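Local coordinates for predicted metal-dependent hydrolase of the TIM-barrel fold (PDB 2QPX), which probably acts as a zinc-dependent hydrolase of the amidohydrolase type, its TIM barrel carrying two zinc ions, at residues S38-K43 with D290-S295; T102-D107 with D318-P323; L111-T116 with V124-R129. All coordinates share one frame; numbering follows the deposited sequence.

Contact 1 (S38-K43 with D290-S295); sequences STEADK and DNLGPS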
loop_
_atom_site.group_PDB
_atom_site.type_symbol
_atom_site.label_atom_id
_atom_site.label_comp_id
_atom_site.label_asym_id
_atom_site.label_seq_id
_atom_site.Cartn_x
_atom_site.Cartn_y
_atom_site.Cartn_z
ATOM N N SER A 38 -12.476 -5.812 20.778
ATOM C CA SER A 38 -12.470 -6.153 19.363
ATOM C C SER A 38 -11.928 -5.054 18.464
ATOM O O SER A 38 -11.862 -5.238 17.242
ATOM C CB SER A 38 -13.880 -6.529 18.894
ATOM O OG SER A 38 -14.716 -5.392 18.784
ATOM N N THR A 39 -11.517 -3.932 19.062
ATOM C CA THR A 39 -11.046 -2.766 18.326
ATOM C C THR A 39 -9.992 -2.049 19.140
ATOM O O THR A 39 -9.925 -2.226 20.350
ATOM C CB THR A 39 -12.218 -1.762 18.063
ATOM O OG1 THR A 39 -11.759 -0.646 17.291
ATOM C CG2 THR A 39 -12.851 -1.256 19.376
ATOM N N GLU A 40 -9.177 -1.240 18.480
ATOM C CA GLU A 40 -8.251 -0.346 19.159
ATOM C C GLU A 40 -8.822 1.031 19.481
ATOM O O GLU A 40 -8.127 1.869 20.059
ATOM C CB GLU A 40 -6.954 -0.230 18.343
ATOM C CG GLU A 40 -6.254 -1.587 18.248
ATOM C CD GLU A 40 -5.997 -2.202 19.641
ATOM O OE1 GLU A 40 -5.353 -1.524 20.453
ATOM O OE2 GLU A 40 -6.435 -3.340 19.933
ATOM N N ALA A 41 -10.090 1.263 19.150
ATOM C CA ALA A 41 -10.761 2.498 19.516
ATOM C C ALA A 41 -10.815 2.617 21.044
ATOM O O ALA A 41 -10.816 1.599 21.756
ATOM C CB ALA A 41 -12.196 2.544 18.924
ATOM N N ASP A 42 -10.896 3.857 21.518
ATOM C CA ASP A 42 -10.930 4.135 22.952
ATOM C C ASP A 42 -12.351 4.149 23.521
ATOM O O ASP A 42 -13.324 3.917 22.820
ATOM C CB ASP A 42 -10.141 5.418 23.270
ATOM C CG ASP A 42 -10.828 6.692 22.818
ATOM O OD1 ASP A 42 -12.056 6.746 22.700
ATOM O OD2 ASP A 42 -10.125 7.676 22.590
ATOM N N LYS A 43 -12.452 4.352 24.837
ATOM C CA LYS A 43 -13.724 4.260 25.536
ATOM C C LYS A 43 -14.728 5.309 25.123
ATOM O O LYS A 43 -15.929 5.170 25.417
ATOM C CB LYS A 43 -13.483 4.366 27.060
ATOM C CG LYS A 43 -12.899 5.696 27.463
ATOM N N ASP A 290 -4.980 -10.134 12.176
ATOM C CA ASP A 290 -5.518 -11.402 11.837
ATOM C C ASP A 290 -6.873 -11.641 12.516
ATOM O O ASP A 290 -7.743 -12.258 11.906
ATOM C CB ASP A 290 -4.487 -12.565 11.985
ATOM C CG ASP A 290 -3.822 -12.724 13.358
ATOM O OD1 ASP A 290 -4.202 -12.039 14.351
ATOM O OD2 ASP A 290 -2.869 -13.630 13.402
ATOM N N ASN A 291 -7.041 -11.115 13.750
ATOM C CA ASN A 291 -8.308 -11.197 14.531
ATOM C C ASN A 291 -9.185 -9.951 14.422
ATOM O O ASN A 291 -10.402 -10.067 14.325
ATOM C CB ASN A 291 -8.112 -11.553 16.011
ATOM C CG ASN A 291 -6.884 -10.912 16.668
ATOM O OD1 ASN A 291 -6.310 -9.956 16.151
ATOM N ND2 ASN A 291 -6.469 -11.452 17.842
ATOM N N LEU A 292 -8.602 -8.766 14.457
ATOM C CA LEU A 292 -9.449 -7.540 14.473
ATOM C C LEU A 292 -9.795 -7.040 13.089
ATOM O O LEU A 292 -10.667 -6.163 12.920
ATOM C CB LEU A 292 -8.831 -6.430 15.343
ATOM C CG LEU A 292 -8.495 -6.799 16.807
ATOM C CD1 LEU A 292 -8.318 -5.526 17.638
ATOM C CD2 LEU A 292 -9.559 -7.701 17.411
ATOM N N GLY A 293 -9.155 -7.620 12.086
ATOM C CA GLY A 293 -9.481 -7.347 10.659
ATOM C C GLY A 293 -9.665 -8.669 9.955
ATOM O O GLY A 293 -8.974 -8.989 8.937
ATOM N N PRO A 294 -10.607 -9.466 10.459
ATOM C CA PRO A 294 -10.650 -10.872 10.064
ATOM C C PRO A 294 -10.901 -11.124 8.576
ATOM O O PRO A 294 -10.362 -12.112 8.022
ATOM C CB PRO A 294 -11.764 -11.443 10.970
ATOM C CG PRO A 294 -12.621 -10.291 11.261
ATOM C CD PRO A 294 -11.687 -9.155 11.422
ATOM N N SER A 295 -11.657 -10.269 7.886
ATOM C CA SER A 295 -11.806 -10.463 6.410
ATOM C C SER A 295 -10.512 -10.218 5.608
ATOM O O SER A 295 -10.413 -10.568 4.416
ATOM C CB SER A 295 -12.934 -9.605 5.850
ATOM O OG SER A 295 -12.580 -8.213 5.846
#
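With chi1 at -55°, L292 sets CG beside its backbone N, and a nearly extended chi2 carries its two methyls to the backbone of S38. CD2 comes nearest, 3.4 Å from S38 O, and CD1 reaches 3.8 Å from T39 N, so the isobutyl group lies against the peptide that joins S38 to T39. E40 is bent at chi2 (-55°); its side chain crosses that of L292 at about a right angle, with OE2 3.7 Å from L292 CD1. No hydrogen bond links the segments. S38 O, although pressed by the leucine, accepts from R53 NH1, and S38 OG bonds A35 O. An ST turn shapes residues 38-43: A41 N donates to T39 OG1 at 3.1 Å, almost straight at 170°. Around L292 stand F59, Y231 and M325; an alanine here would probably leave a gap under the S38 carbonyl and deprive the E40 carboxylate of the methyl it lies against. The loop after helix 30-37 thus packs on the end of helix 289-292, and E40, about 7 Å from a zinc ion by its side chain, borders the binuclear site, consistent with the loops around the metal centre of an amidohydrolase-type TIM barrel.

Contact 2 (T102-D107 with D318-P323); sequences TGFVPD and DASTYP. With ZN (zinc ion), chain B.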
loop_
_atom_site.group_PDB
_atom_site.type_symbol
_atom_site.label_atom_id
_atom_site.label_comp_id
_atom_site.label_asym_id
_atom_site.label_seq_id
_atom_site.Cartn_x
_atom_site.Cartn_y
_atom_site.Cartn_z
ATOM N N THR A 102 3.804 -8.663 29.445
ATOM C CA THR A 102 3.167 -8.379 30.711
ATOM C C THR A 102 3.055 -6.853 30.977
ATOM O O THR A 102 2.599 -6.447 32.042
ATOM C CB THR A 102 3.914 -9.065 31.867
ATOM O OG1 THR A 102 5.273 -8.616 31.871
ATOM C CG2 THR A 102 3.868 -10.577 31.770
ATOM N N GLY A 103 3.463 -6.021 30.014
ATOM C CA GLY A 103 3.387 -4.574 30.164
ATOM C C GLY A 103 2.027 -3.949 29.856
ATOM O O GLY A 103 1.808 -2.795 30.173
ATOM N N PHE A 104 1.113 -4.696 29.232
ATOM C CA PHE A 104 -0.285 -4.269 29.047
ATOM C C PHE A 104 -1.174 -4.951 30.073
ATOM O O PHE A 104 -1.165 -6.171 30.183
ATOM C CB PHE A 104 -0.791 -4.625 27.657
ATOM C CG PHE A 104 -2.290 -4.445 27.488
ATOM C CD1 PHE A 104 -2.859 -3.203 27.569
ATOM C CD2 PHE A 104 -3.130 -5.558 27.340
ATOM C CE1 PHE A 104 -4.225 -3.049 27.473
ATOM C CE2 PHE A 104 -4.482 -5.403 27.218
ATOM C CZ PHE A 104 -5.032 -4.158 27.317
ATOM N N VAL A 105 -1.945 -4.163 30.804
ATOM C CA VAL A 105 -2.803 -4.706 31.846
ATOM C C VAL A 105 -4.243 -4.314 31.560
ATOM O O VAL A 105 -4.626 -3.139 31.700
ATOM C CB VAL A 105 -2.387 -4.187 33.220
ATOM C CG1 VAL A 105 -3.359 -4.726 34.307
ATOM C CG2 VAL A 105 -0.954 -4.599 33.538
ATOM N N PRO A 106 -5.072 -5.285 31.127
ATOM C CA PRO A 106 -6.491 -4.952 30.899
ATOM C C PRO A 106 -7.185 -4.800 32.244
ATOM O O PRO A 106 -6.711 -5.324 33.244
ATOM C CB PRO A 106 -7.026 -6.178 30.150
ATOM C CG PRO A 106 -6.148 -7.312 30.618
ATOM C CD PRO A 106 -4.779 -6.701 30.873
ATOM N N ASP A 107 -8.320 -4.115 32.263
ATOM C CA ASP A 107 -9.084 -3.980 33.505
ATOM C C ASP A 107 -9.589 -5.341 33.966
ATOM O O ASP A 107 -9.989 -6.153 33.145
ATOM C CB ASP A 107 -10.282 -3.053 33.296
ATOM C CG ASP A 107 -9.910 -1.608 33.082
ATOM O OD1 ASP A 107 -8.787 -1.194 33.390
ATOM O OD2 ASP A 107 -10.782 -0.879 32.589
ATOM N N ASP A 318 -1.800 -11.554 19.234
ATOM C CA ASP A 318 -1.914 -10.264 19.913
ATOM C C ASP A 318 -3.189 -10.167 20.768
ATOM O O ASP A 318 -3.655 -9.056 21.076
ATOM C CB ASP A 318 -1.812 -9.033 18.952
ATOM C CG ASP A 318 -1.450 -7.769 19.701
ATOM O OD1 ASP A 318 -0.719 -7.857 20.691
ATOM O OD2 ASP A 318 -1.850 -6.656 19.317
ATOM N N ALA A 319 -3.725 -11.316 21.174
ATOM C CA ALA A 319 -4.999 -11.337 21.845
ATOM C C ALA A 319 -4.863 -10.995 23.334
ATOM O O ALA A 319 -3.857 -11.325 23.975
ATOM C CB ALA A 319 -5.661 -12.727 21.685
ATOM N N SER A 320 -5.899 -10.345 23.876
ATOM C CA SER A 320 -6.049 -10.138 25.308
ATOM C C SER A 320 -7.447 -10.479 25.703
ATOM O O SER A 320 -8.333 -10.660 24.861
ATOM C CB SER A 320 -5.780 -8.689 25.758
ATOM O OG SER A 320 -6.841 -7.807 25.501
ATOM N N THR A 321 -7.632 -10.483 27.020
ATOM C CA THR A 321 -8.930 -10.338 27.682
ATOM C C THR A 321 -9.786 -11.609 27.699
ATOM O O THR A 321 -10.098 -12.120 28.766
ATOM C CB THR A 321 -9.699 -9.098 27.097
ATOM O OG1 THR A 321 -8.920 -7.921 27.290
ATOM C CG2 THR A 321 -11.093 -8.914 27.767
ATOM N N TYR A 322 -10.151 -12.115 26.530
ATOM C CA TYR A 322 -11.009 -13.258 26.395
ATOM C C TYR A 322 -10.536 -14.241 25.361
ATOM O O TYR A 322 -9.931 -13.866 24.365
ATOM C CB TYR A 322 -12.414 -12.777 26.030
ATOM C CG TYR A 322 -13.276 -12.152 27.120
ATOM C CD1 TYR A 322 -13.315 -12.666 28.412
ATOM C CD2 TYR A 322 -14.106 -11.083 26.837
ATOM C CE1 TYR A 322 -14.189 -12.144 29.364
ATOM C CE2 TYR A 322 -14.983 -10.568 27.765
ATOM C CZ TYR A 322 -15.016 -11.093 29.041
ATOM O OH TYR A 322 -15.906 -10.549 29.919
ATOM N N PRO A 323 -10.864 -15.529 25.549
ATOM C CA PRO A 323 -10.373 -16.552 24.625
ATOM C C PRO A 323 -10.893 -16.440 23.211
ATOM O O PRO A 323 -10.235 -16.920 22.290
ATOM C CB PRO A 323 -10.772 -17.868 25.290
ATOM C CG PRO A 323 -11.981 -17.497 26.147
ATOM C CD PRO A 323 -11.621 -16.122 26.679
HETATM ZN ZN ZN B . 0.571 -6.636 21.798
HETATM O O HOH W 1 -0.343 -5.061 20.814
#
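Van der Waals contacts alone join F104 and P106 to S320 and T321. The F104 ring, placed by a chi1 of 169° that sets CG opposite the backbone N, presents its edge: CE2 lies 3.8 Å from S320 OG, which sits near the ring plane. P106 CB touches T321 OG1, also at 3.8 Å, while P106 N lies over one face of the F104 ring, so phenylalanine and proline meet the two hydroxyl residues as one packed unit. Among hydrogen bonds, S320 OG and T321 OG1 pair with each other at 2.7 Å, which ties together the two hydroxyls that face the apolar pair. Y322 N donates to S320 O at 2.9 Å within the same loop. An aromatic contact leads inward: F104 packs edge-to-face with H20. Metal coordination occupies the start of 318-323, where D318 OD1 binds zinc at 2.1 Å; D318 OD2 accepts from a water at 2.7 Å, and that water is itself a zinc ligand. H18, H20 and the carboxylated K167 complete this metal site. Loops after strands 95-101 and 313-314 thus meet beside the metal, the arrangement of a binuclear amidohydrolase centre at the C-terminal end of a TIM barrel.

Contact 3 (L111-T116 with V124-R129); sequences LDLDQT and VKAIYR. With EDO (1,2-ethanediol), chain D.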
loop_
_atom_site.group_PDB
_atom_site.type_symbol
_atom_site.label_atom_id
_atom_site.label_comp_id
_atom_site.label_asym_id
_atom_site.label_seq_id
_atom_site.Cartn_x
_atom_site.Cartn_y
_atom_site.Cartn_z
ATOM N N LEU A 111 -3.375 -11.588 36.406
ATOM C CA LEU A 111 -1.944 -11.240 36.273
ATOM C C LEU A 111 -1.010 -12.422 36.524
ATOM O O LEU A 111 0.130 -12.467 36.039
ATOM C CB LEU A 111 -1.581 -10.099 37.232
ATOM C CG LEU A 111 -2.300 -8.789 36.977
ATOM C CD1 LEU A 111 -1.993 -7.793 38.087
ATOM C CD2 LEU A 111 -1.902 -8.253 35.572
ATOM N N ASP A 112 -1.459 -13.406 37.280
ATOM C CA ASP A 112 -0.589 -14.484 37.645
ATOM C C ASP A 112 -0.443 -15.459 36.486
ATOM O O ASP A 112 -1.432 -15.952 35.934
ATOM C CB ASP A 112 -1.134 -15.142 38.916
ATOM C CG ASP A 112 -0.233 -16.222 39.459
ATOM O OD1 ASP A 112 -0.121 -17.308 38.875
ATOM O OD2 ASP A 112 0.412 -15.976 40.498
ATOM N N LEU A 113 0.793 -15.722 36.075
ATOM C CA LEU A 113 1.029 -16.581 34.924
ATOM C C LEU A 113 0.732 -18.037 35.191
ATOM O O LEU A 113 0.317 -18.750 34.282
ATOM C CB LEU A 113 2.461 -16.423 34.431
ATOM C CG LEU A 113 2.832 -15.002 34.023
ATOM C CD1 LEU A 113 4.268 -15.055 33.559
ATOM C CD2 LEU A 113 1.868 -14.496 32.950
ATOM N N ASP A 114 0.954 -18.498 36.433
ATOM C CA ASP A 114 0.600 -19.852 36.801
ATOM C C ASP A 114 -0.926 -20.023 36.763
ATOM O O ASP A 114 -1.418 -21.044 36.288
ATOM C CB ASP A 114 1.142 -20.197 38.202
ATOM C CG ASP A 114 2.634 -20.284 38.229
ATOM O OD1 ASP A 114 3.230 -21.004 37.406
ATOM O OD2 ASP A 114 3.210 -19.601 39.079
ATOM N N GLN A 115 -1.668 -19.053 37.264
ATOM C CA GLN A 115 -3.127 -19.083 37.170
ATOM C C GLN A 115 -3.597 -19.060 35.724
ATOM O O GLN A 115 -4.555 -19.737 35.366
ATOM C CB GLN A 115 -3.793 -17.937 37.904
ATOM C CG GLN A 115 -3.635 -17.958 39.408
ATOM C CD GLN A 115 -4.272 -16.731 40.048
ATOM O OE1 GLN A 115 -5.104 -15.997 39.433
ATOM N NE2 GLN A 115 -3.890 -16.491 41.303
ATOM N N THR A 116 -2.937 -18.248 34.894
ATOM C CA THR A 116 -3.278 -18.226 33.474
ATOM C C THR A 116 -3.029 -19.604 32.855
ATOM O O THR A 116 -3.863 -20.108 32.107
ATOM C CB THR A 116 -2.486 -17.160 32.719
ATOM O OG1 THR A 116 -2.675 -15.880 33.351
ATOM C CG2 THR A 116 -2.945 -17.065 31.248
ATOM N N VAL A 124 2.626 -20.785 29.940
ATOM C CA VAL A 124 2.532 -19.337 29.718
ATOM C C VAL A 124 3.812 -18.717 30.276
ATOM O O VAL A 124 4.163 -18.970 31.437
ATOM C CB VAL A 124 1.293 -18.727 30.434
ATOM C CG1 VAL A 124 1.227 -17.193 30.258
ATOM C CG2 VAL A 124 -0.002 -19.418 29.945
ATOM N N LYS A 125 4.530 -17.966 29.443
ATOM C CA LYS A 125 5.765 -17.297 29.850
ATOM C C LYS A 125 5.657 -15.796 29.575
ATOM O O LYS A 125 4.777 -15.338 28.830
ATOM C CB LYS A 125 6.961 -17.871 29.129
ATOM C CG LYS A 125 7.002 -19.416 29.190
ATOM C CD LYS A 125 8.200 -19.978 29.767
ATOM C CE LYS A 125 8.127 -21.512 29.793
ATOM N NZ LYS A 125 9.467 -22.142 29.402
ATOM N N ALA A 126 6.556 -15.034 30.189
ATOM C CA ALA A 126 6.535 -13.566 30.147
ATOM C C ALA A 126 7.558 -12.994 29.164
ATOM O O ALA A 126 8.717 -13.430 29.084
ATOM C CB ALA A 126 6.853 -13.004 31.556
ATOM N N ILE A 127 7.123 -11.932 28.507
ATOM C CA ILE A 127 7.927 -11.014 27.665
ATOM C C ILE A 127 8.077 -9.697 28.420
ATOM O O ILE A 127 7.114 -9.172 28.984
ATOM C CB ILE A 127 7.267 -10.752 26.279
ATOM C CG1 ILE A 127 7.145 -12.071 25.461
ATOM C CG2 ILE A 127 7.986 -9.639 25.469
ATOM C CD1 ILE A 127 8.455 -12.659 24.916
ATOM N N TYR A 128 9.312 -9.187 28.459
ATOM C CA TYR A 128 9.686 -8.001 29.246
ATOM C C TYR A 128 9.467 -6.748 28.432
ATOM O O TYR A 128 10.181 -6.488 27.461
ATOM C CB TYR A 128 11.161 -8.114 29.578
ATOM C CG TYR A 128 11.779 -7.054 30.477
ATOM C CD1 TYR A 128 12.113 -5.789 30.028
ATOM C CD2 TYR A 128 12.075 -7.348 31.794
ATOM C CE1 TYR A 128 12.701 -4.861 30.879
ATOM C CE2 TYR A 128 12.698 -6.445 32.633
ATOM C CZ TYR A 128 13.001 -5.178 32.170
ATOM O OH TYR A 128 13.598 -4.226 32.965
ATOM N N ARG A 129 8.486 -5.958 28.828
ATOM C CA ARG A 129 8.237 -4.695 28.120
ATOM C C ARG A 129 9.216 -3.620 28.626
ATOM O O ARG A 129 9.235 -3.239 29.831
ATOM C CB ARG A 129 6.789 -4.226 28.299
ATOM C CG ARG A 129 6.492 -3.013 27.414
ATOM C CD ARG A 129 5.127 -2.507 27.540
ATOM N NE ARG A 129 4.180 -3.362 26.855
ATOM C CZ ARG A 129 2.990 -2.955 26.450
ATOM N NH1 ARG A 129 2.575 -1.730 26.720
ATOM N NH2 ARG A 129 2.224 -3.771 25.782
HETATM C C1 EDO D . 3.350 -20.228 34.101
HETATM O O1 EDO D . 4.710 -19.805 33.853
HETATM C C2 EDO D . 3.274 -21.735 33.932
HETATM O O2 EDO D . 3.495 -22.142 32.575
#
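A beta-alpha-beta unit folds its helix back onto its second strand here, L113 and T116 of helix 113-120 meeting V124 and A126 of strand 124-127. L113 divides its methyls between two strand residues: CD2 lies 3.9 Å from V124 CG1, and CD1 is equally far from A126 CB. With CG anti to the carbonyl carbon (chi1 -59°) and chi2 fully extended, the methyl fork of L113 reaches the strand. V124 uses both branches; CG1 takes the leucine, while CG2 meets T116 CG2 at 4.0 Å, the two side chains crossing at about a right angle. T116 turns the methyl to the strand and the hydroxyl back to its own helix start, where OG1 donates to D112 O at 2.9 Å from well above the carbonyl plane. T116 N reaches that oxygen from the opposite face, so two donors grip it. D112 is the N-cap: its OD1 accepts from Q115 N at 2.8 Å, on the anti side of the carboxylate. A 1,2-ethanediol, probably from the crystallisation liquor, lies beside L113 and D114, its O1 donating to V124 O at 2.6 Å and its O2 accepting from V124 N. Strand 124-127 runs parallel to strand 95-101, with K125 and I127 bonded to it through the backbone; V124 also packs on I100, and A126 touches F163 in the loop after helix 144-156.

From the N terminus, the chain passes through strand 14-19 and helix 30-37 to residues 38-43, the first half of contact 1. It then enters strand 95-101 and the loop 102-107 of contact 2, and closes its shortest loop at contact 3, between helix 113-120 and strand 124-127. Contact 3 is therefore nested inside the loops closed by both others. Residues 290-295 complete contact 1 and 318-323 complete contact 2, so these two long loops cross. Both tie early loops to the later half of the barrel. Contacts 1 and 2 touch where N291 meets A319; contacts 2 and 3 touch where G103 and F104 pack against R129.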